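Beta-lactamase (Klebsiella pneumoniae, PDB 6KA5) hydrolyses the beta-lactam ring of antibiotics as a class C serine beta-lactamase. Local coordinates at the 1S7 site. Sequence-based numbering; all coordinates share one arbitrary frame.

The 1S7 site. Residues 70-71, 74, 125-126, 156, 158, 228, 298-299, 323-325. With 1S7 ((2R)-2-{(1S)-1-methoxy-2-oxo-1-[(thiophen-2-ylacetyl)amino]ethyl}-5-methylidene-5,6-dihydro-2H-1,3-thiazine-4-carboxylic acid), chain B.
Water 1 is the best-held polar atom of the site, with four close partners gripping it. Lys74 NZ lies 2.6 Å from water 1, and the water also links Ser71 OG and Asn158 OD1 to the side-chain amide oxygen O1 of the ligand. The Lys74 amine is itself firmly held. NZ donates to Tyr156 OH at 2.7 Å. It donates as well to Asn158 OD1, nearly along the carbonyl axis (169°). A bend at the last torsion of Lys74 turns the amine into this cluster, where such neighbours could tune its ionisation. The site illustrates serine acylation: Ser71, the nucleophile, and Lys74 form the SXXK motif, with Tyr156 and Asn158 supplying the YXN motif. Ser71 OG, beside its own backbone N, is bonded to acyl carbon C14 of opened cefoxitin. Carbonyl oxygen O4 occupies the oxyanion hole: Ser324 N donates to O4 at 2.8 Å, while the Ser71 N–H reaches it in a weaker, more bent bond (139°).

Apolar groups pack against the two arms of the adduct. Tyr228, with CG in the crowded position, meets the thiophene edge-to-face, the ring planes 71° apart. The Phe126 ring meets carboxylate O5 with its edge, in plane, while CE1 is 3.6 Å from methoxy carbon C; Leu125 CG backs one ring face. Beside the dihydrothiazine, Ala298 CB touches C9, and the bent tip of Met299 brings CE to 3.7 Å from exocyclic methylidene carbon C11.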
loop_
_atom_site.group_PDB
_atom_site.type_symbol
_atom_site.label_atom_id
_atom_site.label_comp_id
_atom_site.label_asym_id
_atom_site.label_seq_id
_atom_site.Cartn_x
_atom_site.Cartn_y
_atom_site.Cartn_z
ATOM N N GLY A 70 4.659 4.927 2.955
ATOM C CA GLY A 70 5.576 4.075 2.222
ATOM C C GLY A 70 4.862 3.168 1.245
ATOM O O GLY A 70 4.005 3.605 0.450
ATOM N N SER A 71 5.209 1.890 1.323
ATOM C CA SER A 71 4.713 0.893 0.382
ATOM C C SER A 71 3.196 0.716 0.399
ATOM O O SER A 71 2.670 0.076 -0.520
ATOM C CB SER A 71 5.409 -0.451 0.647
ATOM O OG SER A 71 6.776 -0.401 0.265
ATOM N N LYS A 74 1.563 1.622 -2.910
ATOM C CA LYS A 74 1.424 0.738 -4.065
ATOM C C LYS A 74 -0.035 0.401 -4.336
ATOM O O LYS A 74 -0.414 0.173 -5.499
ATOM C CB LYS A 74 2.250 -0.537 -3.844
ATOM C CG LYS A 74 3.778 -0.305 -3.737
ATOM C CD LYS A 74 4.469 -1.653 -3.926
ATOM C CE LYS A 74 6.006 -1.525 -4.026
ATOM N NZ LYS A 74 6.594 -1.271 -2.663
ATOM N N LEU A 125 13.884 -5.104 -6.462
ATOM C CA LEU A 125 13.164 -4.356 -5.434
ATOM C C LEU A 125 13.313 -2.850 -5.594
ATOM O O LEU A 125 12.314 -2.118 -5.585
ATOM C CB LEU A 125 13.643 -4.806 -4.055
ATOM C CG LEU A 125 13.057 -4.076 -2.850
ATOM C CD1 LEU A 125 11.499 -4.112 -2.860
ATOM C CD2 LEU A 125 13.579 -4.750 -1.600
ATOM N N PHE A 126 14.549 -2.360 -5.688
ATOM C CA PHE A 126 14.845 -0.934 -5.636
ATOM C C PHE A 126 15.264 -0.383 -6.990
ATOM O O PHE A 126 15.987 -1.037 -7.747
ATOM C CB PHE A 126 15.958 -0.647 -4.625
ATOM C CG PHE A 126 15.575 -0.939 -3.200
ATOM C CD1 PHE A 126 14.561 -0.226 -2.584
ATOM C CD2 PHE A 126 16.222 -1.922 -2.479
ATOM C CE1 PHE A 126 14.200 -0.485 -1.270
ATOM C CE2 PHE A 126 15.874 -2.189 -1.163
ATOM C CZ PHE A 126 14.855 -1.473 -0.558
ATOM N N TYR A 156 9.059 -8.804 -5.143
ATOM C CA TYR A 156 8.435 -7.528 -4.816
ATOM C C TYR A 156 9.281 -6.403 -5.384
ATOM O O TYR A 156 10.506 -6.390 -5.203
ATOM C CB TYR A 156 8.320 -7.420 -3.297
ATOM C CG TYR A 156 7.522 -6.275 -2.753
ATOM C CD1 TYR A 156 8.089 -5.020 -2.616
ATOM C CD2 TYR A 156 6.232 -6.455 -2.306
ATOM C CE1 TYR A 156 7.398 -3.985 -2.057
ATOM C CE2 TYR A 156 5.518 -5.393 -1.748
ATOM C CZ TYR A 156 6.112 -4.174 -1.626
ATOM O OH TYR A 156 5.443 -3.094 -1.070
ATOM N N ASN A 158 9.600 -2.090 -6.436
ATOM C CA ASN A 158 9.175 -0.697 -6.611
ATOM C C ASN A 158 9.166 -0.293 -8.070
ATOM O O ASN A 158 8.405 0.600 -8.454
ATOM C CB ASN A 158 10.105 0.285 -5.892
ATOM C CG ASN A 158 9.952 0.262 -4.421
ATOM O OD1 ASN A 158 9.026 -0.337 -3.874
ATOM N ND2 ASN A 158 10.884 0.930 -3.752
ATOM N N TYR A 228 5.859 4.874 -3.165
ATOM C CA TYR A 228 5.981 5.207 -1.748
ATOM C C TYR A 228 5.602 6.656 -1.433
ATOM O O TYR A 228 6.051 7.185 -0.412
ATOM C CB TYR A 228 7.453 4.930 -1.256
ATOM C CG TYR A 228 8.554 5.596 -2.085
ATOM C CD1 TYR A 228 8.922 6.914 -1.863
ATOM C CD2 TYR A 228 9.216 4.896 -3.090
ATOM C CE1 TYR A 228 9.933 7.525 -2.632
ATOM C CE2 TYR A 228 10.227 5.492 -3.844
ATOM C CZ TYR A 228 10.562 6.808 -3.617
ATOM O OH TYR A 228 11.555 7.393 -4.379
ATOM N N ALA A 298 9.166 -9.550 1.300
ATOM C CA ALA A 298 9.462 -8.376 0.493
ATOM C C ALA A 298 10.823 -8.416 -0.183
ATOM O O ALA A 298 11.017 -7.710 -1.172
ATOM C CB ALA A 298 9.373 -7.111 1.340
ATOM N N MET A 299 11.784 -9.182 0.327
ATOM C CA MET A 299 13.147 -9.018 -0.134
ATOM C C MET A 299 13.725 -10.245 -0.809
ATOM O O MET A 299 14.844 -10.166 -1.326
ATOM C CB MET A 299 14.043 -8.590 1.030
ATOM C CG MET A 299 13.703 -7.185 1.462
ATOM S SD MET A 299 14.919 -6.611 2.627
ATOM C CE MET A 299 14.436 -7.551 4.069
ATOM N N GLY A 323 3.693 -1.050 4.967
ATOM C CA GLY A 323 4.503 -0.007 4.356
ATOM C C GLY A 323 5.432 0.634 5.356
ATOM O O GLY A 323 5.162 0.641 6.557
ATOM N N SER A 324 6.543 1.161 4.861
ATOM C CA SER A 324 7.482 1.838 5.746
ATOM C C SER A 324 8.263 2.842 4.929
ATOM O O SER A 324 8.318 2.749 3.709
ATOM C CB SER A 324 8.437 0.842 6.427
ATOM O OG SER A 324 9.248 0.150 5.483
ATOM N N THR A 325 8.864 3.804 5.621
ATOM C CA THR A 325 9.921 4.630 5.044
ATOM C C THR A 325 11.056 4.650 6.053
ATOM O O THR A 325 10.987 3.971 7.085
ATOM C CB THR A 325 9.464 6.053 4.751
ATOM O OG1 THR A 325 9.122 6.680 5.994
ATOM C CG2 THR A 325 8.263 6.085 3.825
HETATM C C 1S7 B . 10.696 -0.757 -0.624
HETATM N N 1S7 B . 9.848 0.780 1.440
HETATM O O 1S7 B . 9.343 -0.804 -0.177
HETATM S S 1S7 B . 11.633 3.175 -1.026
HETATM C C1 1S7 B . 9.112 -0.460 1.136
HETATM O O1 1S7 B . 8.354 2.162 0.370
HETATM S S1 1S7 B . 9.331 -3.126 1.693
HETATM C C2 1S7 B . 9.367 2.084 0.965
HETATM N N2 1S7 B . 10.994 -1.253 2.502
HETATM C C3 1S7 B . 10.170 3.349 1.299
HETATM C C4 1S7 B . 11.528 3.289 0.514
HETATM O O4 1S7 B . 7.235 0.086 2.424
HETATM C C5 1S7 B . 12.889 3.296 1.055
HETATM O O5 1S7 B . 13.904 -1.144 2.898
HETATM C C6 1S7 B . 13.920 3.206 -0.177
HETATM O O6 1S7 B . 13.873 -2.707 4.480
HETATM C C7 1S7 B . 13.156 3.138 -1.400
HETATM C C8 1S7 B . 9.591 -1.536 2.218
HETATM C C9 1S7 B . 9.734 -4.134 2.979
HETATM C C10 1S7 B . 11.209 -3.989 3.449
HETATM C C11 1S7 B . 11.812 -4.898 4.226
HETATM C C13 1S7 B . 11.878 -2.398 3.141
HETATM C C14 1S7 B . 7.616 -0.303 1.348
HETATM C C15 1S7 B . 13.303 -2.065 3.522
HETATM O O HOH W 1 7.458 1.108 -2.070
#